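PDB 6KVR: fatty acid amide hydrolase from Candida albicans, which probably hydrolyses monocarboxylic acid amides to the carboxylate and ammonium as a member of the amidase family. Local coordinates for residues 378-383 against 449-454; 348-353 against 481-486; 343-348 against 458-463; 491-496 against 550-555; 337-342 against 371-376. All coordinates share one frame; numbering follows the deposited sequence.

Contact 1 of 5, residues 378-383 against 449-454; sequences IEFDPP and DQYNDF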
# COMPACT_ATOMS: atom_id res chain seq x y z
N ILE A 378 -26.78 2.42 14.82
CA ILE A 378 -26.32 3.72 15.29
C ILE A 378 -26.64 4.72 14.19
O ILE A 378 -26.29 4.48 13.03
CB ILE A 378 -24.81 3.70 15.59
CG1 ILE A 378 -24.49 2.73 16.73
CG2 ILE A 378 -24.29 5.09 15.89
CD1 ILE A 378 -23.00 2.56 16.97
N GLU A 379 -27.32 5.81 14.54
CA GLU A 379 -27.58 6.88 13.59
C GLU A 379 -26.34 7.76 13.53
O GLU A 379 -25.89 8.29 14.55
CB GLU A 379 -28.82 7.69 13.96
CG GLU A 379 -30.15 6.91 13.86
CD GLU A 379 -30.59 6.56 12.42
OE1 GLU A 379 -30.30 7.32 11.47
OE2 GLU A 379 -31.25 5.51 12.24
N PHE A 380 -25.76 7.89 12.34
CA PHE A 380 -24.38 8.32 12.16
C PHE A 380 -24.35 9.56 11.27
O PHE A 380 -24.79 9.51 10.11
CB PHE A 380 -23.56 7.18 11.54
CG PHE A 380 -22.12 7.50 11.31
CD1 PHE A 380 -21.39 8.23 12.24
CD2 PHE A 380 -21.47 7.03 10.17
CE1 PHE A 380 -20.05 8.49 12.03
CE2 PHE A 380 -20.14 7.29 9.95
CZ PHE A 380 -19.42 8.02 10.87
N ASP A 381 -23.83 10.66 11.81
CA ASP A 381 -23.64 11.90 11.06
C ASP A 381 -22.18 11.97 10.64
O ASP A 381 -21.33 12.39 11.43
CB ASP A 381 -24.03 13.10 11.93
CG ASP A 381 -24.11 14.40 11.14
OD1 ASP A 381 -23.65 14.44 9.98
OD2 ASP A 381 -24.66 15.38 11.69
N PRO A 382 -21.83 11.57 9.42
CA PRO A 382 -20.42 11.28 9.09
C PRO A 382 -19.59 12.55 9.02
O PRO A 382 -19.99 13.53 8.38
CB PRO A 382 -20.51 10.60 7.72
CG PRO A 382 -21.75 11.16 7.11
CD PRO A 382 -22.72 11.33 8.27
N PRO A 383 -18.44 12.58 9.68
CA PRO A 383 -17.68 13.83 9.81
C PRO A 383 -16.78 14.10 8.61
O PRO A 383 -16.31 13.20 7.92
CB PRO A 383 -16.84 13.60 11.07
CG PRO A 383 -16.66 12.10 11.12
CD PRO A 383 -17.87 11.48 10.48
N ASP A 449 -7.93 7.55 9.60
CA ASP A 449 -7.85 7.25 11.02
C ASP A 449 -9.12 7.69 11.73
O ASP A 449 -9.64 6.96 12.59
CB ASP A 449 -6.62 7.93 11.64
CG ASP A 449 -5.33 7.18 11.35
OD1 ASP A 449 -5.36 5.93 11.30
OD2 ASP A 449 -4.27 7.83 11.17
N GLN A 450 -9.66 8.86 11.37
CA GLN A 450 -10.87 9.34 12.03
C GLN A 450 -11.99 8.31 11.90
O GLN A 450 -12.68 8.01 12.88
CB GLN A 450 -11.30 10.69 11.45
CG GLN A 450 -12.51 11.29 12.14
CD GLN A 450 -12.86 12.70 11.66
OE1 GLN A 450 -12.45 13.14 10.59
NE2 GLN A 450 -13.61 13.42 12.48
N TYR A 451 -12.14 7.72 10.72
CA TYR A 451 -13.23 6.78 10.47
C TYR A 451 -12.92 5.40 11.03
O TYR A 451 -13.83 4.70 11.51
CB TYR A 451 -13.51 6.67 8.96
CG TYR A 451 -14.47 7.71 8.46
CD1 TYR A 451 -14.09 9.04 8.36
CD2 TYR A 451 -15.77 7.37 8.10
CE1 TYR A 451 -14.97 10.00 7.92
CE2 TYR A 451 -16.66 8.32 7.65
CZ TYR A 451 -16.25 9.64 7.57
OH TYR A 451 -17.13 10.60 7.11
N ASN A 452 -11.67 4.97 10.95
CA ASN A 452 -11.31 3.68 11.53
C ASN A 452 -11.46 3.74 13.05
O ASN A 452 -11.99 2.81 13.66
CB ASN A 452 -9.90 3.30 11.09
CG ASN A 452 -9.42 1.97 11.68
OD1 ASN A 452 -10.02 0.91 11.46
ND2 ASN A 452 -8.30 2.02 12.40
N ASP A 453 -11.06 4.86 13.66
CA ASP A 453 -11.21 5.02 15.10
C ASP A 453 -12.68 5.03 15.50
O ASP A 453 -13.02 4.60 16.61
CB ASP A 453 -10.58 6.33 15.56
CG ASP A 453 -9.07 6.29 15.54
OD1 ASP A 453 -8.48 5.19 15.43
OD2 ASP A 453 -8.46 7.38 15.66
N PHE A 454 -13.55 5.55 14.63
CA PHE A 454 -14.98 5.54 14.92
C PHE A 454 -15.50 4.11 15.03
O PHE A 454 -16.19 3.77 16.00
CB PHE A 454 -15.76 6.31 13.85
CG PHE A 454 -17.24 6.01 13.86
CD1 PHE A 454 -18.06 6.52 14.86
CD2 PHE A 454 -17.81 5.21 12.88
CE1 PHE A 454 -19.43 6.25 14.88
CE2 PHE A 454 -19.18 4.94 12.89
CZ PHE A 454 -19.99 5.47 13.89
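Two phenylalanines, one in the segment 378-383 that continues from strand 376-379 and one on helix 434-457, carry the aromatic part of this contact. Phe380 and Phe454 both have CG anti to the backbone N and reach toward each other tip to tip, which brings their rings into an offset stack with centroids 4.1 Å apart and planes only 6° from parallel. CE1 of Phe380 sits over the centre of the Phe454 ring, whereas CZ of Phe454 lies nearer the rim of Phe380, 3.5 Å from its CD1. The opposite face of Phe380 is covered by CA of Pro382, and Tyr451 CE2 comes to its edge. Both phenylalanines also touch Ala345 of strand 343-346, so helix 434-457 packs here against the end of the sheet.

One hydrogen bond supplies the polar part. Tyr451 OH donates to Pro383 O at 2.8 Å, lying in the carbonyl plane on a lone pair, and the acceptor in turn lies near the plane of the tyrosine ring.

The two proline rings pack beside this bond. CB of Pro382 is 3.4 Å from Tyr451 OH, and CD of Pro383 is 3.8 Å from Tyr451 CZ. The Gln450 amide passes alongside Pro383, NE2 3.5 Å from Pro383 CB, while OE1 bonds to Asn384 ND2. The chemistry is therefore mostly apolar, and the directional bond to Pro383 O fixes where the tyrosine tip sits.

Contact 2 of 5, residues 348-353 against 481-486; sequences RDDGLV and WSYTSL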
# COMPACT_ATOMS: atom_id res chain seq x y z
N ARG A 348 -27.87 8.51 6.74
CA ARG A 348 -29.09 8.93 6.05
C ARG A 348 -28.85 10.07 5.08
O ARG A 348 -29.67 10.27 4.17
CB ARG A 348 -30.16 9.38 7.06
CG ARG A 348 -30.36 8.45 8.22
CD ARG A 348 -31.50 7.54 7.95
NE ARG A 348 -31.84 6.70 9.10
CZ ARG A 348 -32.96 5.99 9.17
NH1 ARG A 348 -33.86 6.04 8.20
NH2 ARG A 348 -33.17 5.21 10.22
N ASP A 349 -27.77 10.82 5.26
CA ASP A 349 -27.46 12.03 4.51
C ASP A 349 -25.99 12.32 4.76
O ASP A 349 -25.57 12.47 5.92
CB ASP A 349 -28.37 13.19 4.97
CG ASP A 349 -28.17 14.48 4.17
OD1 ASP A 349 -27.06 15.05 4.11
OD2 ASP A 349 -29.17 14.94 3.58
N ASP A 350 -25.18 12.38 3.70
CA ASP A 350 -23.75 12.56 3.90
C ASP A 350 -23.38 14.00 4.25
O ASP A 350 -22.18 14.30 4.35
CB ASP A 350 -22.97 12.10 2.66
CG ASP A 350 -23.13 13.04 1.47
OD1 ASP A 350 -24.11 13.83 1.41
OD2 ASP A 350 -22.26 12.98 0.57
N GLY A 351 -24.36 14.88 4.47
CA GLY A 351 -24.07 16.26 4.81
C GLY A 351 -23.78 17.15 3.62
O GLY A 351 -23.59 18.35 3.81
N LEU A 352 -23.75 16.60 2.41
CA LEU A 352 -23.49 17.36 1.19
C LEU A 352 -24.70 17.45 0.28
O LEU A 352 -25.11 18.55 -0.10
CB LEU A 352 -22.31 16.74 0.42
CG LEU A 352 -21.07 16.56 1.29
CD1 LEU A 352 -19.93 15.98 0.48
CD2 LEU A 352 -20.66 17.88 1.93
N VAL A 353 -25.29 16.31 -0.10
CA VAL A 353 -26.38 16.27 -1.06
C VAL A 353 -27.48 15.37 -0.50
O VAL A 353 -27.28 14.16 -0.33
CB VAL A 353 -25.92 15.79 -2.45
CG1 VAL A 353 -27.10 15.78 -3.43
CG2 VAL A 353 -24.79 16.68 -2.99
N TRP A 481 -20.59 12.66 -7.00
CA TRP A 481 -20.09 11.34 -6.63
C TRP A 481 -19.91 11.14 -5.11
O TRP A 481 -19.33 10.13 -4.69
CB TRP A 481 -18.74 11.10 -7.30
CG TRP A 481 -18.69 11.17 -8.79
CD1 TRP A 481 -19.70 11.50 -9.65
CD2 TRP A 481 -17.53 10.93 -9.61
NE1 TRP A 481 -19.25 11.47 -10.95
CE2 TRP A 481 -17.92 11.12 -10.95
CE3 TRP A 481 -16.21 10.55 -9.33
CZ2 TRP A 481 -17.04 10.94 -12.02
CZ3 TRP A 481 -15.33 10.38 -10.39
CH2 TRP A 481 -15.76 10.57 -11.72
N SER A 482 -20.36 12.09 -4.28
CA SER A 482 -19.93 12.10 -2.88
C SER A 482 -20.25 10.78 -2.16
O SER A 482 -19.48 10.36 -1.29
CB SER A 482 -20.58 13.28 -2.14
OG SER A 482 -21.99 13.16 -2.14
N TYR A 483 -21.35 10.11 -2.53
CA TYR A 483 -21.78 8.93 -1.79
C TYR A 483 -20.87 7.72 -2.07
O TYR A 483 -20.72 6.86 -1.19
CB TYR A 483 -23.25 8.61 -2.10
CG TYR A 483 -24.17 9.47 -1.27
CD1 TYR A 483 -24.44 9.15 0.06
CD2 TYR A 483 -24.71 10.66 -1.77
CE1 TYR A 483 -25.26 9.96 0.84
CE2 TYR A 483 -25.51 11.47 -1.01
CZ TYR A 483 -25.79 11.12 0.29
OH TYR A 483 -26.60 11.94 1.04
N THR A 484 -20.24 7.65 -3.24
CA THR A 484 -19.27 6.59 -3.51
C THR A 484 -17.83 7.04 -3.31
O THR A 484 -17.01 6.26 -2.81
CB THR A 484 -19.40 6.06 -4.94
OG1 THR A 484 -19.52 7.16 -5.86
CG2 THR A 484 -20.59 5.09 -5.09
N SER A 485 -17.51 8.28 -3.68
CA SER A 485 -16.11 8.69 -3.64
C SER A 485 -15.57 8.74 -2.22
O SER A 485 -14.35 8.65 -2.04
CB SER A 485 -15.93 10.05 -4.34
OG SER A 485 -16.55 11.09 -3.61
N LEU A 486 -16.44 8.87 -1.21
CA LEU A 486 -15.98 8.84 0.18
C LEU A 486 -15.22 7.55 0.48
O LEU A 486 -14.17 7.57 1.12
CB LEU A 486 -17.17 8.98 1.12
CG LEU A 486 -16.88 8.80 2.61
CD1 LEU A 486 -15.93 9.90 3.11
CD2 LEU A 486 -18.17 8.71 3.47
O HOH W 1 -19.83 11.67 1.08
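Asp350 reaches from the loop after strand 343-346 to the first turn of helix 482-490. CB lies 3.6 Å from CE1 of Tyr483. With chi1 at 72°, CG sits in the crowded position between the backbone N and the carbonyl carbon, and it comes 3.5 Å from CZ of Tyr483, over one face near the rim. The carboxylate is stacked on that ring, the two planes 21° apart.

OD1 turns back onto its own loop. It accepts Val353 N on its syn lone pair at 3.1 Å and is met by Leu352 N from above the carboxylate plane, which makes an Asx turn within a wider Asx motif. OD2 points at the helix: it lies 2.7 Å from Ser482 OG, and a water donates both to it and to Ser482 O. Above the carboxylate, Tyr483 OH accepts a nearly straight bond from Asp350 N (3.0 Å) and donates to Val353 O (2.7 Å), so the phenol links the two ends of the turn.

Leu352 CD1 adds packing on Ser482 CB. Around this buried contact, helix 385-397 touches Leu352 through Thr385 and Ser482 through Tyr389, and helix 522-529 packs against Val353.

Contact 3 of 5, residues 343-348 against 458-463; sequences TVAIIR and NKVDFI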
# COMPACT_ATOMS: atom_id res chain seq x y z
N THR A 343 -23.55 -4.68 14.52
CA THR A 343 -23.74 -3.27 14.82
C THR A 343 -23.55 -2.48 13.52
O THR A 343 -22.50 -2.59 12.88
CB THR A 343 -22.78 -2.79 15.90
OG1 THR A 343 -22.97 -3.58 17.09
CG2 THR A 343 -23.00 -1.32 16.23
N VAL A 344 -24.56 -1.72 13.12
CA VAL A 344 -24.55 -1.05 11.82
C VAL A 344 -24.77 0.45 12.04
O VAL A 344 -25.79 0.86 12.61
CB VAL A 344 -25.62 -1.62 10.87
CG1 VAL A 344 -25.46 -1.01 9.49
CG2 VAL A 344 -25.53 -3.13 10.79
N ALA A 345 -23.82 1.26 11.59
CA ALA A 345 -23.99 2.71 11.55
C ALA A 345 -24.65 3.11 10.24
O ALA A 345 -24.30 2.59 9.17
CB ALA A 345 -22.64 3.41 11.73
N ILE A 346 -25.61 4.02 10.32
CA ILE A 346 -26.44 4.39 9.18
C ILE A 346 -26.11 5.81 8.77
O ILE A 346 -26.11 6.72 9.61
CB ILE A 346 -27.95 4.26 9.50
CG1 ILE A 346 -28.23 2.92 10.19
CG2 ILE A 346 -28.79 4.39 8.21
CD1 ILE A 346 -27.96 1.71 9.32
N ILE A 347 -25.85 6.01 7.48
CA ILE A 347 -25.73 7.35 6.92
C ILE A 347 -27.03 7.63 6.18
O ILE A 347 -27.29 7.04 5.12
CB ILE A 347 -24.50 7.48 6.00
CG1 ILE A 347 -23.21 7.40 6.84
CG2 ILE A 347 -24.53 8.78 5.20
CD1 ILE A 347 -21.93 7.45 6.00
N ARG A 348 -27.87 8.51 6.74
CA ARG A 348 -29.09 8.93 6.05
C ARG A 348 -28.85 10.07 5.08
O ARG A 348 -29.67 10.27 4.17
CB ARG A 348 -30.16 9.38 7.06
CG ARG A 348 -30.36 8.45 8.22
CD ARG A 348 -31.50 7.54 7.95
NE ARG A 348 -31.84 6.70 9.10
CZ ARG A 348 -32.96 5.99 9.17
NH1 ARG A 348 -33.86 6.04 8.20
NH2 ARG A 348 -33.17 5.21 10.22
N ASN A 458 -16.22 2.34 18.80
CA ASN A 458 -17.65 2.17 19.01
C ASN A 458 -18.12 0.78 18.63
O ASN A 458 -19.33 0.55 18.50
CB ASN A 458 -18.41 3.23 18.21
CG ASN A 458 -18.18 4.63 18.74
OD1 ASN A 458 -18.67 4.98 19.81
ND2 ASN A 458 -17.43 5.44 17.99
N LYS A 459 -17.18 -0.15 18.41
CA LYS A 459 -17.46 -1.54 18.06
C LYS A 459 -18.48 -1.64 16.93
O LYS A 459 -19.37 -2.50 16.93
CB LYS A 459 -17.89 -2.33 19.30
CG LYS A 459 -16.80 -2.31 20.39
CD LYS A 459 -17.05 -3.32 21.51
CE LYS A 459 -15.75 -3.67 22.23
NZ LYS A 459 -14.89 -2.46 22.47
N VAL A 460 -18.35 -0.75 15.94
CA VAL A 460 -19.18 -0.77 14.74
C VAL A 460 -18.64 -1.81 13.77
O VAL A 460 -17.44 -1.82 13.46
CB VAL A 460 -19.21 0.62 14.08
CG1 VAL A 460 -20.10 0.59 12.83
CG2 VAL A 460 -19.68 1.68 15.06
N ASP A 461 -19.52 -2.67 13.26
CA ASP A 461 -19.11 -3.63 12.24
C ASP A 461 -19.17 -3.05 10.82
O ASP A 461 -18.24 -3.28 10.03
CB ASP A 461 -19.99 -4.89 12.29
CG ASP A 461 -19.87 -5.63 13.61
OD1 ASP A 461 -18.81 -6.22 13.87
OD2 ASP A 461 -20.85 -5.65 14.39
N PHE A 462 -20.24 -2.34 10.46
CA PHE A 462 -20.42 -1.88 9.08
C PHE A 462 -21.12 -0.53 9.05
O PHE A 462 -21.80 -0.13 9.99
CB PHE A 462 -21.22 -2.87 8.24
CG PHE A 462 -20.68 -4.26 8.29
CD1 PHE A 462 -19.55 -4.61 7.55
CD2 PHE A 462 -21.27 -5.22 9.09
CE1 PHE A 462 -19.03 -5.90 7.60
CE2 PHE A 462 -20.75 -6.51 9.15
CZ PHE A 462 -19.62 -6.85 8.40
N ILE A 463 -20.94 0.17 7.93
CA ILE A 463 -21.62 1.43 7.67
C ILE A 463 -22.54 1.22 6.48
O ILE A 463 -22.12 0.70 5.44
CB ILE A 463 -20.62 2.58 7.45
CG1 ILE A 463 -19.69 2.68 8.66
CG2 ILE A 463 -21.33 3.92 7.25
CD1 ILE A 463 -18.61 3.72 8.54
O HOH W 2 -21.60 -6.43 16.89
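OD2 of Asp461 has two partners here. Thr343 N donates to its anti lone pair at 2.9 Å, and a water donates to it at 2.7 Å while accepting from Thr343 OG1. The Asp461 side chain crosses that of Thr343 at about a right angle, with CG beside its own backbone N. In return the backbone N of Asp461 donates to Thr343 O at 3.0 Å, from above the carbonyl plane, and Phe462 N adds a weak bond to the same oxygen. Further along, Ala345 N meets Phe462 O at 2.9 Å, nearly along the C=O axis.

On the face carrying Ala345 and Ile463, CG1 of Val460, from the loop before the strand, touches Ala345 CB at 4.0 Å. Ile463 CG2 also reaches CD1 of Ile347, 3.8 Å away. Lys459, C-prime residue of a Schellman motif, ends helix 434-457. Val344 bridges to Phe462 and Ala345 to Ile463, so strands 343-346 and 462-466 pair in parallel, as neighbours toward one edge of the mixed amidase sheet.

Contact 4 of 5, residues 491-496 against 550-555; sequences DFPTLS and YFDEEV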
# COMPACT_ATOMS: atom_id res chain seq x y z
N ASP A 491 -10.61 4.24 1.32
CA ASP A 491 -10.24 2.88 0.92
C ASP A 491 -10.85 1.81 1.84
O ASP A 491 -10.17 0.89 2.30
CB ASP A 491 -8.73 2.69 0.84
CG ASP A 491 -8.33 1.39 0.13
OD1 ASP A 491 -7.17 0.93 0.30
OD2 ASP A 491 -9.18 0.79 -0.58
N PHE A 492 -12.15 1.93 2.09
CA PHE A 492 -12.85 0.88 2.85
C PHE A 492 -13.51 -0.09 1.89
O PHE A 492 -14.12 0.33 0.89
CB PHE A 492 -13.93 1.47 3.77
CG PHE A 492 -13.40 2.15 5.04
CD1 PHE A 492 -12.06 2.49 5.17
CD2 PHE A 492 -14.26 2.43 6.09
CE1 PHE A 492 -11.58 3.11 6.33
CE2 PHE A 492 -13.79 3.04 7.26
CZ PHE A 492 -12.44 3.38 7.37
N PRO A 493 -13.45 -1.41 2.11
CA PRO A 493 -14.17 -2.33 1.22
C PRO A 493 -15.67 -2.11 1.34
O PRO A 493 -16.21 -2.00 2.45
CB PRO A 493 -13.74 -3.72 1.71
CG PRO A 493 -13.38 -3.51 3.15
CD PRO A 493 -12.87 -2.09 3.28
N THR A 494 -16.34 -1.99 0.20
CA THR A 494 -17.74 -1.57 0.16
C THR A 494 -18.53 -2.44 -0.80
O THR A 494 -18.21 -2.52 -2.00
CB THR A 494 -17.85 -0.09 -0.24
OG1 THR A 494 -17.10 0.70 0.69
CG2 THR A 494 -19.33 0.37 -0.23
N LEU A 495 -19.57 -3.07 -0.28
CA LEU A 495 -20.49 -3.86 -1.09
C LEU A 495 -21.67 -2.99 -1.52
O LEU A 495 -22.31 -2.36 -0.68
CB LEU A 495 -20.98 -5.08 -0.30
CG LEU A 495 -22.18 -5.88 -0.83
CD1 LEU A 495 -21.81 -6.64 -2.08
CD2 LEU A 495 -22.69 -6.86 0.24
N SER A 496 -21.94 -2.96 -2.81
CA SER A 496 -23.17 -2.39 -3.34
C SER A 496 -24.15 -3.54 -3.57
O SER A 496 -23.84 -4.47 -4.32
CB SER A 496 -22.91 -1.61 -4.63
OG SER A 496 -24.10 -1.02 -5.12
N TYR A 550 -9.47 -4.07 4.68
CA TYR A 550 -9.00 -5.45 4.54
C TYR A 550 -9.90 -6.46 5.25
O TYR A 550 -9.51 -7.62 5.40
CB TYR A 550 -7.54 -5.61 4.97
CG TYR A 550 -6.67 -4.83 4.03
CD1 TYR A 550 -6.42 -5.31 2.74
CD2 TYR A 550 -6.18 -3.58 4.38
CE1 TYR A 550 -5.66 -4.58 1.85
CE2 TYR A 550 -5.42 -2.84 3.48
CZ TYR A 550 -5.17 -3.34 2.23
OH TYR A 550 -4.43 -2.60 1.34
N PHE A 551 -11.10 -6.05 5.65
CA PHE A 551 -12.10 -6.98 6.16
C PHE A 551 -13.18 -7.26 5.12
O PHE A 551 -14.36 -7.40 5.45
CB PHE A 551 -12.71 -6.43 7.45
CG PHE A 551 -11.78 -6.52 8.65
CD1 PHE A 551 -10.68 -5.68 8.76
CD2 PHE A 551 -12.01 -7.45 9.66
CE1 PHE A 551 -9.81 -5.76 9.86
CE2 PHE A 551 -11.15 -7.53 10.77
CZ PHE A 551 -10.05 -6.68 10.87
N ASP A 552 -12.77 -7.34 3.84
CA ASP A 552 -13.68 -7.65 2.74
C ASP A 552 -14.49 -8.92 2.99
O ASP A 552 -15.66 -9.01 2.59
CB ASP A 552 -12.88 -7.84 1.44
CG ASP A 552 -11.86 -6.75 1.20
OD1 ASP A 552 -10.94 -6.54 2.03
OD2 ASP A 552 -11.97 -6.10 0.15
N GLU A 553 -13.86 -9.92 3.60
CA GLU A 553 -14.53 -11.20 3.81
C GLU A 553 -15.76 -11.03 4.69
O GLU A 553 -16.84 -11.54 4.37
CB GLU A 553 -13.55 -12.21 4.42
CG GLU A 553 -12.39 -12.57 3.48
CD GLU A 553 -11.12 -11.73 3.72
OE1 GLU A 553 -11.23 -10.53 4.09
OE2 GLU A 553 -10.01 -12.28 3.56
N GLU A 554 -15.62 -10.27 5.77
CA GLU A 554 -16.76 -9.98 6.64
C GLU A 554 -17.84 -9.18 5.92
O GLU A 554 -19.04 -9.37 6.18
CB GLU A 554 -16.30 -9.23 7.89
CG GLU A 554 -15.65 -10.10 8.96
CD GLU A 554 -14.18 -10.37 8.67
OE1 GLU A 554 -13.51 -11.06 9.48
OE2 GLU A 554 -13.68 -9.87 7.62
N VAL A 555 -17.43 -8.27 5.02
CA VAL A 555 -18.41 -7.47 4.29
C VAL A 555 -19.33 -8.39 3.50
O VAL A 555 -20.56 -8.27 3.58
CB VAL A 555 -17.72 -6.46 3.36
CG1 VAL A 555 -18.75 -5.83 2.43
CG2 VAL A 555 -16.98 -5.37 4.17
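The first turn of helix 552-565 packs here on the start of strand 494-499, one of the inner strands of the mixed amidase sheet. Asp491, with positive phi, is the C-prime residue of the Schellman motif that ends helix 482-490, and the chain runs from it through Pro493 into the strand.

Pro493 points at the helix and crosses Asp552 at about a right angle, its CB 3.4 Å from Asp552 OD2. Pro493 CG rests 4.2 Å from Phe551 N, at the N-cap position. Asp552 OD1 has a salt bridge to Arg276 and a hydrogen bond with Thr273, which probably balances the charge beside the proline.

One turn on, Val555 sets one methyl on the strand and the other on the proline before it. CG1, anti to the backbone N, touches Leu495 CB at 3.6 Å, and CG2 lies 3.9 Å from Pro493 O and 4.2 Å from Pro493 CG. Leu495 also packs on helix 303-317. Tyr550 and Phe551 touch Leu327 and Pro328 of the second subunit.

Strand and helix thus join by apolar packing, beside the carboxylates of Asp491, salt-bridged to Arg549 and Arg271, and Asp552, each also hydrogen-bonded with a threonine.

Contact 5 of 5, residues 337-342 against 371-376; sequences PKIGDL and KGAGAK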
# COMPACT_ATOMS: atom_id res chain seq x y z
N PRO A 337 -22.78 -14.28 9.59
CA PRO A 337 -23.21 -13.91 10.94
C PRO A 337 -24.72 -13.83 11.04
O PRO A 337 -25.44 -13.76 10.04
CB PRO A 337 -22.58 -12.54 11.13
CG PRO A 337 -22.67 -11.95 9.74
CD PRO A 337 -22.35 -13.10 8.82
N LYS A 338 -25.20 -13.85 12.28
CA LYS A 338 -26.61 -13.59 12.56
C LYS A 338 -26.83 -12.09 12.62
O LYS A 338 -26.01 -11.36 13.17
CB LYS A 338 -27.02 -14.24 13.89
CG LYS A 338 -26.46 -15.64 14.12
CD LYS A 338 -27.02 -16.26 15.38
CE LYS A 338 -26.05 -17.29 15.96
NZ LYS A 338 -26.65 -18.03 17.11
N ILE A 339 -27.95 -11.64 12.05
CA ILE A 339 -28.26 -10.21 12.03
C ILE A 339 -28.19 -9.63 13.44
O ILE A 339 -27.72 -8.50 13.64
CB ILE A 339 -29.63 -9.95 11.40
CG1 ILE A 339 -29.65 -10.44 9.95
CG2 ILE A 339 -29.95 -8.47 11.44
CD1 ILE A 339 -28.79 -9.61 9.01
N GLY A 340 -28.63 -10.40 14.44
CA GLY A 340 -28.61 -9.93 15.82
C GLY A 340 -27.22 -9.76 16.40
O GLY A 340 -27.10 -9.20 17.49
N ASP A 341 -26.19 -10.22 15.70
CA ASP A 341 -24.81 -10.02 16.13
C ASP A 341 -24.17 -8.75 15.57
O ASP A 341 -23.05 -8.42 15.98
CB ASP A 341 -23.96 -11.24 15.73
CG ASP A 341 -24.32 -12.49 16.54
OD1 ASP A 341 -24.28 -13.60 15.96
OD2 ASP A 341 -24.63 -12.37 17.74
N LEU A 342 -24.84 -8.02 14.67
CA LEU A 342 -24.24 -6.93 13.92
C LEU A 342 -24.54 -5.57 14.55
O LEU A 342 -25.65 -5.33 15.03
CB LEU A 342 -24.73 -6.92 12.46
CG LEU A 342 -24.54 -8.18 11.61
CD1 LEU A 342 -25.51 -8.21 10.46
CD2 LEU A 342 -23.13 -8.28 11.09
N LYS A 371 -33.34 -3.59 12.34
CA LYS A 371 -33.73 -3.41 13.73
C LYS A 371 -34.65 -4.54 14.18
O LYS A 371 -34.46 -5.10 15.27
CB LYS A 371 -34.41 -2.05 13.87
CG LYS A 371 -34.00 -1.25 15.05
CD LYS A 371 -34.69 0.09 15.05
CE LYS A 371 -34.19 0.93 13.90
NZ LYS A 371 -34.76 2.30 13.88
N GLY A 372 -35.61 -4.91 13.33
CA GLY A 372 -36.52 -5.98 13.68
C GLY A 372 -35.85 -7.33 13.84
O GLY A 372 -36.31 -8.16 14.62
N ALA A 373 -34.76 -7.56 13.11
CA ALA A 373 -34.05 -8.82 13.28
C ALA A 373 -33.04 -8.79 14.42
O ALA A 373 -32.30 -9.77 14.60
CB ALA A 373 -33.37 -9.21 11.96
N GLY A 374 -32.98 -7.70 15.18
CA GLY A 374 -32.14 -7.62 16.36
C GLY A 374 -30.80 -6.90 16.24
O GLY A 374 -29.98 -7.03 17.16
N ALA A 375 -30.56 -6.14 15.18
CA ALA A 375 -29.26 -5.48 15.03
C ALA A 375 -29.21 -4.18 15.82
O ALA A 375 -30.18 -3.43 15.87
CB ALA A 375 -28.96 -5.20 13.55
N LYS A 376 -28.07 -3.93 16.45
CA LYS A 376 -27.81 -2.62 17.03
C LYS A 376 -27.50 -1.64 15.90
O LYS A 376 -26.52 -1.82 15.16
CB LYS A 376 -26.65 -2.71 18.02
CG LYS A 376 -26.34 -1.41 18.78
CD LYS A 376 -24.98 -1.53 19.47
CE LYS A 376 -24.81 -0.60 20.67
NZ LYS A 376 -24.79 0.85 20.32
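Ile339 points toward the turn at the end of helix 357-372 and divides its branches. With chi1 at -61°, CG2 stands anti to the backbone N and faces the two alanines: it lies 3.5 Å from Ala373 CB and 4.0 Å from Ala375 CB. CG1 leads away from them; the isoleucine also packs on Ala561 and Ile562 of helix 552-565.

The methyl of Ala375 lies against two carbonyls, 3.5 Å from Ile339 O, in the 3-10 segment 339-341, and 3.6 Å from Leu342 O, just after it. Beside them the glycines meet directly. Gly340 CA makes a CA-H...O contact with Gly374 O at 3.5 Å, and the two CA atoms are 4.3 Å apart, so the backbones lie almost against each other. Gly374 has positive phi (100°), backbone angles that suit glycine, and it closes the helix in a Schellman motif.

Past the glycines, Lys376 N donates a weak, bent bond to Leu342 O (3.1 Å), and Val344 bonds to Lys376 next. This is the start of the parallel pairing of strands 343-346 and 376-379, joined through helix 357-372 in a beta-alpha-beta crossover.

Overall arrangement
Following the chain, contact 5 opens at 337-342 and closes first, at 371-376, bounding the strand-helix-strand unit at the sheet edge. Contact 3 opens at 343-348 and contact 2 at 348-353, both inside that loop, so each crosses contact 5; they share Arg348, and they cross each other because 458-463 returns before 481-486. Contact 1, from 378-383 to 449-454, is nested inside both. Arg348 also forms a salt bridge with Glu379, tying contacts 1, 2 and 3. Contact 4 follows in series, 491-496 to 550-555, and meets contact 3 through Phe462 and contact 1 through Phe492. Together they join the 376-379 end of the sheet and its inner neighbours to helix 434-457 and the C-terminal helix 552-565.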